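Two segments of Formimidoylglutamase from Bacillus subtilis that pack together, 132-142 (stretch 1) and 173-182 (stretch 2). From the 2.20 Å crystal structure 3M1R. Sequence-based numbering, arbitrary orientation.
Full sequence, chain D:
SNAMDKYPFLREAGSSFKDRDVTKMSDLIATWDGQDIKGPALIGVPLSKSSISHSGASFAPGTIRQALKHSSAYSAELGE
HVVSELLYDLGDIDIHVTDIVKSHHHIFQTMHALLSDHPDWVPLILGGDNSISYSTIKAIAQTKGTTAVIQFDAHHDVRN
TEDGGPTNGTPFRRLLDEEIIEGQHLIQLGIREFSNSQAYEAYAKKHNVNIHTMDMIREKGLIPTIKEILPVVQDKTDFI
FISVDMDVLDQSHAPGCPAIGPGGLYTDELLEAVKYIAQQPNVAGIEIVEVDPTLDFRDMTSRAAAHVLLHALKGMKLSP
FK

Stretch 1 132-142: ISYSTIKAIAQ
Stretch 2, residues 173-182: RRLLDEEIIE

Most of stretch 1 is a helix that runs to Ala141, and Gln142 is the first residue to leave helical phi/psi. Stretch 2 enters as the continuation of a helix. Glu179 is the first residue to leave helical phi/psi; its phi is positive (66/31), in a Schellman motif, with Glu179 N bonded to Leu176 O (3.1 Å) and Ile180 N to Leu175 O (3.1 Å). Ile180 (-71/-41) precedes the extended Ile181 (-129/167). The helix axes run in broadly the same direction, 40° apart and 9.7 Å at closest approach. Register is set by CA–CA distances of 6.2 Å for Tyr134–Leu175 and 6.1 Å for Lys138–Ile180. Together the stretches bury 431 Å², with Tyr134 (103 Å²), Ile180 (80 Å²) and Leu175 (65 Å²) covered most.

The polar link centres on Tyr134 (chi1 t, chi2 85°). Its CA-to-CB bond points sideways, but the long ring reaches across so that OH donates to Glu178 OE1 at 2.6 Å, the carboxylate oxygen lying at the ring edge. Glu178 (m, t, chi3 19°) also forms a salt bridge from OE2 to Arg174 NH1 (2.9 Å), one helical turn earlier. Lys138 (t, t, 147°, -156°) donates from NZ to Tyr134 OH (3.2 Å). These charged groups suit their more exposed positions. Arg174 (-91°, t, t, -85°) lays CD over one ring face; its CZ is 5.2 Å from the ring centroid, at most a weak cation–pi attraction.

Apolar packing completes the contact, suiting the buried Ile137, Leu175 and Ile181. Leu175 (m, t) brings CD2 within 3.9 Å of Ile137 CG2 and 4.1 Å of Tyr134 CD1. Ile137 (m, t) points toward stretch 2, its CG2 also meeting Ile181 CG2 at 3.8 Å; Ile181 is p, t. Ile180 (m, t) sets CD1 3.5 Å from Tyr134 CE1 and CG2 3.7 Å from Ala141 CB, while Lys138 CD contacts Ile180 CD1 at 3.6 Å.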

# COMPACT_ATOMS: atom_id res chain seq x y z
N ILE D 132 -25.42 14.86 2.69
CA ILE D 132 -26.31 14.67 3.84
C ILE D 132 -26.71 15.98 4.50
O ILE D 132 -27.68 16.02 5.24
CB ILE D 132 -25.71 13.72 4.93
CG1 ILE D 132 -24.66 14.44 5.78
CG2 ILE D 132 -25.11 12.46 4.29
CD1 ILE D 132 -24.23 13.66 7.04
N SER D 133 -25.96 17.04 4.22
CA SER D 133 -26.19 18.33 4.88
C SER D 133 -27.54 18.93 4.55
O SER D 133 -28.08 19.75 5.30
CB SER D 133 -25.08 19.32 4.55
OG SER D 133 -23.84 18.87 5.07
N TYR D 134 -28.11 18.52 3.42
CA TYR D 134 -29.45 18.99 3.10
C TYR D 134 -30.45 18.43 4.11
O TYR D 134 -31.20 19.18 4.72
CB TYR D 134 -29.87 18.59 1.70
CG TYR D 134 -31.34 18.79 1.47
CD1 TYR D 134 -31.83 20.03 1.08
CD2 TYR D 134 -32.23 17.75 1.64
CE1 TYR D 134 -33.18 20.22 0.86
CE2 TYR D 134 -33.60 17.93 1.42
CZ TYR D 134 -34.06 19.17 1.04
OH TYR D 134 -35.40 19.37 0.83
N SER D 135 -30.46 17.11 4.27
CA SER D 135 -31.44 16.48 5.16
C SER D 135 -31.24 16.82 6.65
O SER D 135 -32.21 17.00 7.38
CB SER D 135 -31.49 14.96 4.94
OG SER D 135 -31.92 14.63 3.63
N THR D 136 -30.00 16.91 7.10
CA THR D 136 -29.75 17.15 8.52
C THR D 136 -30.19 18.55 8.92
O THR D 136 -30.98 18.72 9.84
CB THR D 136 -28.28 16.95 8.87
OG1 THR D 136 -27.48 17.62 7.89
CG2 THR D 136 -27.94 15.49 8.85
N ILE D 137 -29.68 19.55 8.20
CA ILE D 137 -30.05 20.94 8.42
C ILE D 137 -31.54 21.21 8.29
O ILE D 137 -32.13 21.90 9.12
CB ILE D 137 -29.25 21.86 7.49
CG1 ILE D 137 -27.77 21.81 7.87
CG2 ILE D 137 -29.76 23.27 7.58
CD1 ILE D 137 -26.86 22.55 6.93
N LYS D 138 -32.17 20.66 7.27
CA LYS D 138 -33.62 20.81 7.12
C LYS D 138 -34.36 20.33 8.38
O LYS D 138 -35.36 20.91 8.77
CB LYS D 138 -34.09 20.05 5.90
CG LYS D 138 -35.59 20.08 5.61
CD LYS D 138 -35.84 19.48 4.22
CE LYS D 138 -37.16 18.73 4.12
NZ LYS D 138 -37.10 17.72 3.00
N ALA D 139 -33.88 19.25 8.99
CA ALA D 139 -34.50 18.71 10.19
C ALA D 139 -34.28 19.67 11.34
O ALA D 139 -35.20 19.97 12.09
CB ALA D 139 -33.93 17.35 10.53
N ILE D 140 -33.06 20.17 11.47
CA ILE D 140 -32.78 21.18 12.48
C ILE D 140 -33.70 22.36 12.26
O ILE D 140 -34.45 22.74 13.15
CB ILE D 140 -31.33 21.69 12.39
CG1 ILE D 140 -30.34 20.58 12.75
CG2 ILE D 140 -31.14 22.90 13.28
CD1 ILE D 140 -30.54 20.00 14.11
N ALA D 141 -33.66 22.92 11.06
CA ALA D 141 -34.44 24.12 10.74
C ALA D 141 -35.93 23.95 11.00
O ALA D 141 -36.59 24.87 11.48
CB ALA D 141 -34.21 24.54 9.30
N GLN D 142 -36.46 22.79 10.67
CA GLN D 142 -37.91 22.62 10.79
C GLN D 142 -38.34 21.99 12.11
O GLN D 142 -39.50 21.63 12.27
CB GLN D 142 -38.45 21.82 9.62
CG GLN D 142 -38.25 22.48 8.28
CD GLN D 142 -38.74 21.60 7.16
OE1 GLN D 142 -39.09 20.44 7.39
NE2 GLN D 142 -38.77 22.14 5.95
N ARG D 173 -27.39 24.59 -2.37
CA ARG D 173 -28.30 25.12 -3.38
C ARG D 173 -29.72 24.67 -3.04
O ARG D 173 -30.67 25.45 -3.13
CB ARG D 173 -27.91 24.65 -4.78
CG ARG D 173 -28.60 25.43 -5.91
CD ARG D 173 -28.02 25.08 -7.28
NE ARG D 173 -28.41 26.06 -8.29
CZ ARG D 173 -27.58 26.92 -8.86
NH1 ARG D 173 -28.03 27.77 -9.77
NH2 ARG D 173 -26.29 26.91 -8.54
N ARG D 174 -29.86 23.41 -2.65
CA ARG D 174 -31.15 22.88 -2.27
C ARG D 174 -31.69 23.64 -1.06
O ARG D 174 -32.85 24.04 -1.05
CB ARG D 174 -31.07 21.38 -1.97
CG ARG D 174 -31.34 20.51 -3.19
CD ARG D 174 -31.36 19.03 -2.83
NE ARG D 174 -32.12 18.25 -3.81
CZ ARG D 174 -33.44 18.09 -3.77
NH1 ARG D 174 -34.15 18.64 -2.80
NH2 ARG D 174 -34.04 17.37 -4.71
N LEU D 175 -30.84 23.85 -0.06
CA LEU D 175 -31.25 24.59 1.13
C LEU D 175 -31.66 26.02 0.77
O LEU D 175 -32.75 26.44 1.11
CB LEU D 175 -30.15 24.56 2.20
CG LEU D 175 -29.87 23.20 2.83
CD1 LEU D 175 -28.47 23.14 3.41
CD2 LEU D 175 -30.90 22.86 3.90
N LEU D 176 -30.79 26.76 0.08
CA LEU D 176 -31.10 28.14 -0.31
C LEU D 176 -32.36 28.26 -1.19
O LEU D 176 -33.26 29.06 -0.90
CB LEU D 176 -29.92 28.78 -1.04
CG LEU D 176 -28.92 29.59 -0.21
CD1 LEU D 176 -29.37 29.68 1.22
CD2 LEU D 176 -27.56 28.99 -0.29
N ASP D 177 -32.41 27.47 -2.25
CA ASP D 177 -33.54 27.52 -3.18
C ASP D 177 -34.87 27.26 -2.46
O ASP D 177 -35.87 27.93 -2.74
CB ASP D 177 -33.35 26.53 -4.33
CG ASP D 177 -32.36 27.02 -5.38
OD1 ASP D 177 -32.02 28.23 -5.37
OD2 ASP D 177 -31.93 26.21 -6.24
N GLU D 178 -34.87 26.31 -1.54
CA GLU D 178 -36.10 25.88 -0.90
C GLU D 178 -36.44 26.75 0.32
O GLU D 178 -37.48 26.58 0.95
CB GLU D 178 -36.02 24.40 -0.53
CG GLU D 178 -35.89 23.50 -1.75
CD GLU D 178 -35.66 22.05 -1.40
OE1 GLU D 178 -35.95 21.66 -0.25
OE2 GLU D 178 -35.19 21.29 -2.28
N GLU D 179 -35.54 27.68 0.63
CA GLU D 179 -35.70 28.63 1.73
C GLU D 179 -35.69 27.97 3.10
O GLU D 179 -36.32 28.46 4.03
CB GLU D 179 -36.96 29.45 1.54
CG GLU D 179 -37.08 30.05 0.17
CD GLU D 179 -38.24 31.01 0.08
OE1 GLU D 179 -39.22 30.69 -0.62
OE2 GLU D 179 -38.16 32.08 0.72
N ILE D 180 -34.97 26.87 3.23
CA ILE D 180 -34.86 26.18 4.50
C ILE D 180 -34.01 27.02 5.45
O ILE D 180 -34.32 27.16 6.62
CB ILE D 180 -34.29 24.76 4.32
CG1 ILE D 180 -35.25 23.94 3.45
CG2 ILE D 180 -34.08 24.09 5.68
CD1 ILE D 180 -34.66 22.64 2.91
N ILE D 181 -32.93 27.58 4.92
CA ILE D 181 -32.17 28.59 5.64
C ILE D 181 -32.01 29.77 4.71
O ILE D 181 -32.27 29.67 3.52
CB ILE D 181 -30.77 28.10 6.04
CG1 ILE D 181 -29.93 27.81 4.79
CG2 ILE D 181 -30.86 26.91 7.01
CD1 ILE D 181 -28.49 27.40 5.10
N GLU D 182 -31.57 30.90 5.26
CA GLU D 182 -31.38 32.09 4.45
C GLU D 182 -29.91 32.27 4.13
O GLU D 182 -29.05 31.91 4.92
CB GLU D 182 -31.93 33.34 5.17
CG GLU D 182 -33.42 33.58 4.98
CD GLU D 182 -33.92 34.76 5.78
OE1 GLU D 182 -33.09 35.57 6.24
OE2 GLU D 182 -35.16 34.89 5.95